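Local coordinates for recombination protein RecR (Deinococcus radiodurans, PDB 1VDD), which binds DNA and zinc and probably takes part in RecBC-independent recombinational DNA repair, where it may act with RecF and RecO, at residues Ser6-Leu14 / Ala25-Phe33; Pro119-Leu128 / Thr150-Leu161. All coordinates share one frame; numbering follows the deposited sequence.

Overall arrangement
The two contacts lie in different domains and follow one another along the chain. Interaction 1 pairs helix 5-15 with helix 22-32 in the N-terminal helix-hairpin-helix region. Interaction 2, in the Toprim domain, sets the loop that joins strands 103-106 and 136-139 against helix 145-158, next to the four-stranded parallel sheet. Their centres are about 43 Å apart, on opposite sides of the chain's centre, with about 23 Å between nearest atoms, so neither touches the other. Helix 37-53 and the Cys4 zinc finger come between them in sequence. Each contact thus joins parts within one region of an extended chain, four copies of which form the assembly.

Interaction 1 (Ser6-Leu14 / Ala25-Phe33); sequences SLVSLIREL and AQRLAFHLF
L14 sets its side chain as a knob into a hole formed by A25, L28, A29 and L32, a knobs-into-holes fit between helices 5-15 and 22-32. With CG beside its backbone N (chi1 -75°), its two methyls are carried to L28, where L14 CD2 lies 3.3 Å from L28 CD2, while L14 CD1 also reaches L32. The other side-chain contacts are apolar too. The methyl of A29 receives three side chains: I11 CD1 comes to 3.3 Å of A29 CB, L7 CD1 to 3.5 Å, and L10 CD1 lies a little farther off. I11 also presses CG2 on A25 CB at 3.6 Å, and L7 turns its other methyl, CD2, to F30, lying 3.6 Å from F30 CZ with the two side chains roughly perpendicular. With small residues at A25 and A29, the axes of 6-14 and 25-32 approach to 8.6 Å, with 125° between their N-to-C directions.

R12 NE and E13 OE2 form a salt bridge of 2.7 Å on the side of helix 5-15 turned from its partner, its hydrogen bond weak in angle; E13 also pairs with R16. At the other helix, L32 packs in addition on L47 of a second subunit, joining this core to the assembly. Two short helices crossing over a tight apolar seam, with a brief connection between them, are characteristic of the helix-hairpin-helix, a DNA-binding motif.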
# COMPACT_ATOMS: atom_id res chain seq x y z
N SER A 6 -12.63 -17.61 -26.34
CA SER A 6 -13.70 -16.97 -25.57
C SER A 6 -13.12 -16.44 -24.26
O SER A 6 -13.47 -15.35 -23.81
CB SER A 6 -14.82 -17.97 -25.27
OG SER A 6 -14.35 -19.05 -24.48
N LEU A 7 -12.22 -17.21 -23.66
CA LEU A 7 -11.59 -16.80 -22.40
C LEU A 7 -10.58 -15.68 -22.68
O LEU A 7 -10.51 -14.69 -21.95
CB LEU A 7 -10.88 -17.99 -21.73
CG LEU A 7 -10.07 -17.70 -20.46
CD1 LEU A 7 -10.88 -16.86 -19.49
CD2 LEU A 7 -9.67 -19.01 -19.81
N VAL A 8 -9.82 -15.82 -23.76
CA VAL A 8 -8.86 -14.80 -24.12
C VAL A 8 -9.61 -13.52 -24.44
O VAL A 8 -9.13 -12.42 -24.18
CB VAL A 8 -8.02 -15.24 -25.34
CG1 VAL A 8 -7.31 -14.05 -25.96
CG2 VAL A 8 -6.99 -16.27 -24.91
N SER A 9 -10.81 -13.67 -24.99
CA SER A 9 -11.61 -12.52 -25.36
C SER A 9 -12.21 -11.79 -24.17
O SER A 9 -12.35 -10.56 -24.18
CB SER A 9 -12.73 -12.95 -26.30
OG SER A 9 -13.59 -11.86 -26.58
N LEU A 10 -12.56 -12.54 -23.14
CA LEU A 10 -13.15 -11.95 -21.95
C LEU A 10 -12.08 -11.21 -21.16
O LEU A 10 -12.30 -10.09 -20.69
CB LEU A 10 -13.77 -13.02 -21.06
CG LEU A 10 -15.16 -12.75 -20.47
CD1 LEU A 10 -15.40 -13.74 -19.34
CD2 LEU A 10 -15.27 -11.34 -19.95
N ILE A 11 -10.91 -11.83 -21.03
CA ILE A 11 -9.81 -11.23 -20.28
C ILE A 11 -9.48 -9.87 -20.85
O ILE A 11 -9.29 -8.90 -20.12
CB ILE A 11 -8.53 -12.10 -20.35
CG1 ILE A 11 -8.84 -13.54 -19.98
CG2 ILE A 11 -7.49 -11.55 -19.38
CD1 ILE A 11 -9.43 -13.71 -18.62
N ARG A 12 -9.43 -9.81 -22.17
CA ARG A 12 -9.12 -8.59 -22.88
C ARG A 12 -10.14 -7.51 -22.54
O ARG A 12 -9.81 -6.52 -21.91
CB ARG A 12 -9.11 -8.88 -24.38
CG ARG A 12 -8.55 -7.80 -25.24
CD ARG A 12 -8.80 -8.16 -26.68
NE ARG A 12 -10.23 -8.39 -26.92
CZ ARG A 12 -10.73 -8.90 -28.05
NH1 ARG A 12 -9.92 -9.23 -29.05
NH2 ARG A 12 -12.04 -9.08 -28.17
N GLU A 13 -11.39 -7.72 -22.96
CA GLU A 13 -12.43 -6.75 -22.68
C GLU A 13 -12.51 -6.33 -21.20
O GLU A 13 -12.69 -5.15 -20.90
CB GLU A 13 -13.79 -7.28 -23.15
CG GLU A 13 -13.85 -7.56 -24.66
CD GLU A 13 -13.22 -6.44 -25.48
OE1 GLU A 13 -13.70 -5.30 -25.39
OE2 GLU A 13 -12.23 -6.71 -26.19
N LEU A 14 -12.39 -7.29 -20.27
CA LEU A 14 -12.47 -6.92 -18.85
C LEU A 14 -11.27 -6.06 -18.50
O LEU A 14 -11.42 -5.01 -17.89
CB LEU A 14 -12.49 -8.16 -17.94
CG LEU A 14 -13.80 -8.97 -17.86
CD1 LEU A 14 -13.55 -10.28 -17.17
CD2 LEU A 14 -14.86 -8.19 -17.13
N ALA A 25 -8.20 -9.48 -14.40
CA ALA A 25 -9.20 -9.80 -15.40
C ALA A 25 -9.41 -11.31 -15.42
O ALA A 25 -10.55 -11.82 -15.45
CB ALA A 25 -8.73 -9.33 -16.78
N GLN A 26 -8.30 -12.04 -15.40
CA GLN A 26 -8.37 -13.48 -15.41
C GLN A 26 -9.09 -13.92 -14.14
O GLN A 26 -10.02 -14.73 -14.18
CB GLN A 26 -6.96 -14.06 -15.47
CG GLN A 26 -6.94 -15.57 -15.58
CD GLN A 26 -5.62 -16.14 -15.16
OE1 GLN A 26 -4.63 -16.07 -15.89
NE2 GLN A 26 -5.59 -16.72 -13.96
N ARG A 27 -8.66 -13.37 -13.02
CA ARG A 27 -9.26 -13.68 -11.74
C ARG A 27 -10.78 -13.51 -11.92
O ARG A 27 -11.58 -14.30 -11.41
CB ARG A 27 -8.73 -12.69 -10.69
CG ARG A 27 -8.52 -13.26 -9.29
CD ARG A 27 -7.92 -12.21 -8.35
NE ARG A 27 -8.87 -11.17 -7.96
CZ ARG A 27 -9.88 -11.34 -7.11
NH1 ARG A 27 -10.09 -12.52 -6.55
NH2 ARG A 27 -10.68 -10.32 -6.81
N LEU A 28 -11.16 -12.48 -12.67
CA LEU A 28 -12.57 -12.18 -12.91
C LEU A 28 -13.27 -13.12 -13.89
O LEU A 28 -14.45 -13.43 -13.71
CB LEU A 28 -12.72 -10.73 -13.38
CG LEU A 28 -13.99 -10.04 -12.89
CD1 LEU A 28 -13.61 -8.93 -11.92
CD2 LEU A 28 -14.76 -9.49 -14.06
N ALA A 29 -12.57 -13.56 -14.92
CA ALA A 29 -13.19 -14.45 -15.91
C ALA A 29 -13.51 -15.80 -15.28
O ALA A 29 -14.55 -16.39 -15.57
CB ALA A 29 -12.27 -14.62 -17.12
N PHE A 30 -12.62 -16.29 -14.42
CA PHE A 30 -12.82 -17.57 -13.76
C PHE A 30 -13.86 -17.55 -12.65
O PHE A 30 -14.22 -18.59 -12.08
CB PHE A 30 -11.48 -18.08 -13.23
CG PHE A 30 -10.60 -18.61 -14.31
CD1 PHE A 30 -9.23 -18.39 -14.28
CD2 PHE A 30 -11.14 -19.33 -15.37
CE1 PHE A 30 -8.42 -18.87 -15.29
CE2 PHE A 30 -10.34 -19.83 -16.39
CZ PHE A 30 -8.97 -19.60 -16.35
N HIS A 31 -14.35 -16.35 -12.33
CA HIS A 31 -15.39 -16.19 -11.32
C HIS A 31 -16.73 -16.16 -12.04
O HIS A 31 -17.76 -16.61 -11.51
CB HIS A 31 -15.20 -14.88 -10.58
CG HIS A 31 -16.48 -14.31 -10.04
ND1 HIS A 31 -17.05 -14.75 -8.87
CD2 HIS A 31 -17.32 -13.38 -10.55
CE1 HIS A 31 -18.19 -14.10 -8.67
NE2 HIS A 31 -18.37 -13.27 -9.67
N LEU A 32 -16.72 -15.60 -13.25
CA LEU A 32 -17.91 -15.48 -14.09
C LEU A 32 -18.31 -16.86 -14.57
O LEU A 32 -19.47 -17.11 -14.86
CB LEU A 32 -17.61 -14.56 -15.27
CG LEU A 32 -17.55 -13.08 -14.87
CD1 LEU A 32 -16.94 -12.26 -15.98
CD2 LEU A 32 -18.94 -12.59 -14.55
N PHE A 33 -17.32 -17.75 -14.63
CA PHE A 33 -17.47 -19.13 -15.06
C PHE A 33 -18.29 -19.91 -14.05
O PHE A 33 -19.13 -20.72 -14.40
CB PHE A 33 -16.06 -19.74 -15.19
CG PHE A 33 -16.05 -21.19 -15.57
CD1 PHE A 33 -15.96 -21.58 -16.90
CD2 PHE A 33 -16.10 -22.18 -14.59
CE1 PHE A 33 -15.92 -22.94 -17.24
CE2 PHE A 33 -16.06 -23.53 -14.92
CZ PHE A 33 -15.97 -23.91 -16.25

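Interaction 2 (Pro119-Leu128 / Thr150-Leu161); sequences PDKLHIKPLL and TALYLQRLLEPL
P119 overlaps the outer end of the Y153 side chain, the two lying about at right angles: P119 CB is 3.5 Å from Y153 CE2, and P119 CG approaches the OH. Here, in the Toprim fold, the long loop after strand 103-106 lies along helix 145-158, whose other contacts include the parallel sheet. I124 touches three helix side chains, those of Y153, L154 and L157. Its CD1 meets two of them, 3.8 Å from Y153 CE2 and 3.6 Å from L154 CD2, while CG2, the other branch, meets L157 CD1 at 3.6 Å. Y153 has CG opposite its backbone N across the first side-chain bond (chi1 174°), which carries the ring out to both P119 and I124. Replacing Y153 by an alanine would probably open a gap beside I124 CD1 and leave P119 CB and CG without the ring carbons and OH they touch.

Farther along the helix the contact passes to leucines. L127 directs CD1 at L158 CD2, 3.3 Å away, with the two side chains nearly perpendicular, and L128 adds its CD2 to the same L158 methyl at 3.6 Å. L127 and L154 also touch I82 and V84 of strand 81-85, and L158 touches I165 of strand 164-167, so loop, helix and sheet share one apolar layer. At the start of the contact T150 turns its hydroxyl to partners outside it: OG1 is hydrogen-bonded with E146 O and L111 N. H123, whose ring stacks on F61, links the loop to the zinc-finger region. Past the helix, a type I turn from L158 to L161, with L161 N bonded to L158 O, brings L161 back to the loop, where its CD2 methyl lies 3.2 Å from L128 O.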
# COMPACT_ATOMS: atom_id res chain seq x y z
N PRO A 119 -12.88 25.40 -23.47
CA PRO A 119 -14.29 25.51 -23.11
C PRO A 119 -15.24 25.21 -24.26
O PRO A 119 -16.34 25.76 -24.33
CB PRO A 119 -14.40 26.96 -22.63
CG PRO A 119 -13.36 27.66 -23.43
CD PRO A 119 -12.20 26.70 -23.33
N ASP A 120 -14.82 24.34 -25.17
CA ASP A 120 -15.66 23.97 -26.29
C ASP A 120 -15.72 22.47 -26.29
O ASP A 120 -16.54 21.86 -26.97
CB ASP A 120 -15.07 24.49 -27.60
CG ASP A 120 -14.69 25.96 -27.51
OD1 ASP A 120 -13.50 26.26 -27.23
OD2 ASP A 120 -15.57 26.82 -27.71
N LYS A 121 -14.84 21.86 -25.50
CA LYS A 121 -14.79 20.41 -25.36
C LYS A 121 -15.51 20.08 -24.06
O LYS A 121 -15.73 18.92 -23.73
CB LYS A 121 -13.35 19.91 -25.29
CG LYS A 121 -12.52 20.22 -26.53
CD LYS A 121 -11.11 19.63 -26.44
CE LYS A 121 -11.11 18.12 -26.60
NZ LYS A 121 -11.57 17.68 -27.95
N LEU A 122 -15.86 21.13 -23.31
CA LEU A 122 -16.58 21.00 -22.05
C LEU A 122 -17.91 21.76 -22.15
O LEU A 122 -17.99 22.80 -22.80
CB LEU A 122 -15.75 21.55 -20.88
CG LEU A 122 -14.41 20.87 -20.57
CD1 LEU A 122 -13.80 21.49 -19.32
CD2 LEU A 122 -14.61 19.37 -20.36
N HIS A 123 -18.95 21.25 -21.49
CA HIS A 123 -20.26 21.87 -21.55
C HIS A 123 -20.35 23.23 -20.86
O HIS A 123 -21.24 23.47 -20.04
CB HIS A 123 -21.30 20.90 -20.97
CG HIS A 123 -21.39 19.60 -21.71
ND1 HIS A 123 -20.86 18.43 -21.21
CD2 HIS A 123 -21.87 19.30 -22.94
CE1 HIS A 123 -21.02 17.46 -22.10
NE2 HIS A 123 -21.63 17.97 -23.16
N ILE A 124 -19.46 24.14 -21.21
CA ILE A 124 -19.49 25.46 -20.59
C ILE A 124 -20.53 26.38 -21.22
O ILE A 124 -21.10 27.23 -20.54
CB ILE A 124 -18.09 26.12 -20.64
CG1 ILE A 124 -17.10 25.26 -19.84
CG2 ILE A 124 -18.16 27.54 -20.06
CD1 ILE A 124 -15.78 25.94 -19.53
N LYS A 125 -20.80 26.21 -22.51
CA LYS A 125 -21.80 27.06 -23.17
C LYS A 125 -23.20 26.93 -22.56
O LYS A 125 -23.76 27.91 -22.08
CB LYS A 125 -21.88 26.74 -24.67
CG LYS A 125 -22.82 27.67 -25.44
CD LYS A 125 -23.54 26.98 -26.61
CE LYS A 125 -24.64 26.02 -26.14
NZ LYS A 125 -25.79 26.67 -25.42
N PRO A 126 -23.79 25.72 -22.57
CA PRO A 126 -25.13 25.54 -22.01
C PRO A 126 -25.34 25.99 -20.57
O PRO A 126 -26.45 25.90 -20.04
CB PRO A 126 -25.38 24.04 -22.19
CG PRO A 126 -24.01 23.46 -22.15
CD PRO A 126 -23.22 24.43 -22.98
N LEU A 127 -24.28 26.48 -19.93
CA LEU A 127 -24.38 26.95 -18.56
C LEU A 127 -24.78 28.42 -18.52
O LEU A 127 -25.68 28.81 -17.77
CB LEU A 127 -23.04 26.76 -17.84
CG LEU A 127 -22.97 26.99 -16.31
CD1 LEU A 127 -22.93 28.46 -16.00
CD2 LEU A 127 -24.18 26.36 -15.65
N LEU A 128 -24.10 29.23 -19.34
CA LEU A 128 -24.36 30.66 -19.42
C LEU A 128 -25.85 31.01 -19.39
O LEU A 128 -26.31 31.71 -18.49
CB LEU A 128 -23.74 31.25 -20.69
CG LEU A 128 -22.23 31.09 -20.90
CD1 LEU A 128 -21.83 31.93 -22.08
CD2 LEU A 128 -21.45 31.53 -19.66
N THR A 150 -10.00 25.75 -14.47
CA THR A 150 -11.35 25.72 -15.04
C THR A 150 -12.23 26.72 -14.31
O THR A 150 -12.92 27.53 -14.93
CB THR A 150 -12.02 24.33 -14.91
OG1 THR A 150 -11.08 23.31 -15.27
CG2 THR A 150 -13.23 24.24 -15.83
N ALA A 151 -12.20 26.65 -12.98
CA ALA A 151 -12.99 27.51 -12.11
C ALA A 151 -12.75 28.99 -12.37
O ALA A 151 -13.70 29.76 -12.53
CB ALA A 151 -12.69 27.19 -10.66
N LEU A 152 -11.49 29.40 -12.39
CA LEU A 152 -11.19 30.80 -12.63
C LEU A 152 -11.69 31.19 -14.02
O LEU A 152 -12.13 32.32 -14.23
CB LEU A 152 -9.69 31.07 -12.48
CG LEU A 152 -9.11 30.87 -11.07
CD1 LEU A 152 -7.73 31.52 -11.00
CD2 LEU A 152 -10.02 31.49 -10.01
N TYR A 153 -11.64 30.26 -14.96
CA TYR A 153 -12.14 30.57 -16.29
C TYR A 153 -13.64 30.79 -16.18
O TYR A 153 -14.18 31.75 -16.73
CB TYR A 153 -11.89 29.43 -17.27
CG TYR A 153 -12.54 29.69 -18.61
CD1 TYR A 153 -11.96 30.56 -19.53
CD2 TYR A 153 -13.76 29.10 -18.93
CE1 TYR A 153 -12.59 30.85 -20.73
CE2 TYR A 153 -14.39 29.38 -20.13
CZ TYR A 153 -13.80 30.26 -21.02
OH TYR A 153 -14.44 30.53 -22.21
N LEU A 154 -14.30 29.89 -15.46
CA LEU A 154 -15.75 29.96 -15.28
C LEU A 154 -16.15 31.25 -14.57
O LEU A 154 -17.13 31.89 -14.94
CB LEU A 154 -16.25 28.73 -14.51
CG LEU A 154 -16.14 27.41 -15.27
CD1 LEU A 154 -16.56 26.25 -14.38
CD2 LEU A 154 -17.01 27.47 -16.52
N GLN A 155 -15.37 31.61 -13.55
CA GLN A 155 -15.62 32.84 -12.81
C GLN A 155 -15.64 34.02 -13.79
O GLN A 155 -16.60 34.79 -13.83
CB GLN A 155 -14.52 33.05 -11.76
CG GLN A 155 -14.65 34.35 -10.97
CD GLN A 155 -13.49 34.58 -10.00
OE1 GLN A 155 -13.34 35.67 -9.45
NE2 GLN A 155 -12.67 33.55 -9.80
N ARG A 156 -14.56 34.15 -14.57
CA ARG A 156 -14.43 35.21 -15.57
C ARG A 156 -15.68 35.24 -16.44
O ARG A 156 -16.35 36.27 -16.54
CB ARG A 156 -13.21 34.97 -16.47
CG ARG A 156 -11.85 35.07 -15.78
CD ARG A 156 -11.42 36.52 -15.56
NE ARG A 156 -10.23 36.64 -14.72
CZ ARG A 156 -9.02 36.19 -15.04
NH1 ARG A 156 -8.82 35.58 -16.21
NH2 ARG A 156 -8.00 36.35 -14.19
N LEU A 157 -15.98 34.10 -17.05
CA LEU A 157 -17.13 33.99 -17.94
C LEU A 157 -18.46 34.37 -17.33
O LEU A 157 -19.19 35.17 -17.90
CB LEU A 157 -17.23 32.56 -18.50
CG LEU A 157 -16.96 32.43 -20.00
CD1 LEU A 157 -17.20 31.00 -20.46
CD2 LEU A 157 -17.87 33.37 -20.76
N LEU A 158 -18.77 33.79 -16.18
CA LEU A 158 -20.05 34.07 -15.54
C LEU A 158 -20.19 35.48 -14.98
O LEU A 158 -21.31 35.99 -14.84
CB LEU A 158 -20.30 33.03 -14.45
CG LEU A 158 -20.32 31.59 -14.94
CD1 LEU A 158 -20.64 30.70 -13.77
CD2 LEU A 158 -21.35 31.38 -16.03
N GLU A 159 -19.07 36.11 -14.66
CA GLU A 159 -19.04 37.47 -14.11
C GLU A 159 -20.06 38.44 -14.71
O GLU A 159 -20.90 38.99 -13.99
CB GLU A 159 -17.64 38.06 -14.25
CG GLU A 159 -17.51 39.49 -13.76
CD GLU A 159 -17.85 39.64 -12.30
OE1 GLU A 159 -19.01 39.36 -11.92
OE2 GLU A 159 -16.95 40.03 -11.51
N PRO A 160 -20.00 38.69 -16.03
CA PRO A 160 -20.94 39.62 -16.66
C PRO A 160 -22.41 39.36 -16.36
O PRO A 160 -23.21 40.29 -16.37
CB PRO A 160 -20.60 39.50 -18.15
CG PRO A 160 -20.02 38.13 -18.27
CD PRO A 160 -19.14 38.06 -17.05
N LEU A 161 -22.78 38.10 -16.11
CA LEU A 161 -24.17 37.80 -15.76
C LEU A 161 -24.29 38.24 -14.29
O LEU A 161 -23.30 38.26 -13.58
CB LEU A 161 -24.46 36.31 -15.92
CG LEU A 161 -24.28 35.75 -17.33
CD1 LEU A 161 -22.80 35.55 -17.61
CD2 LEU A 161 -25.01 34.42 -17.47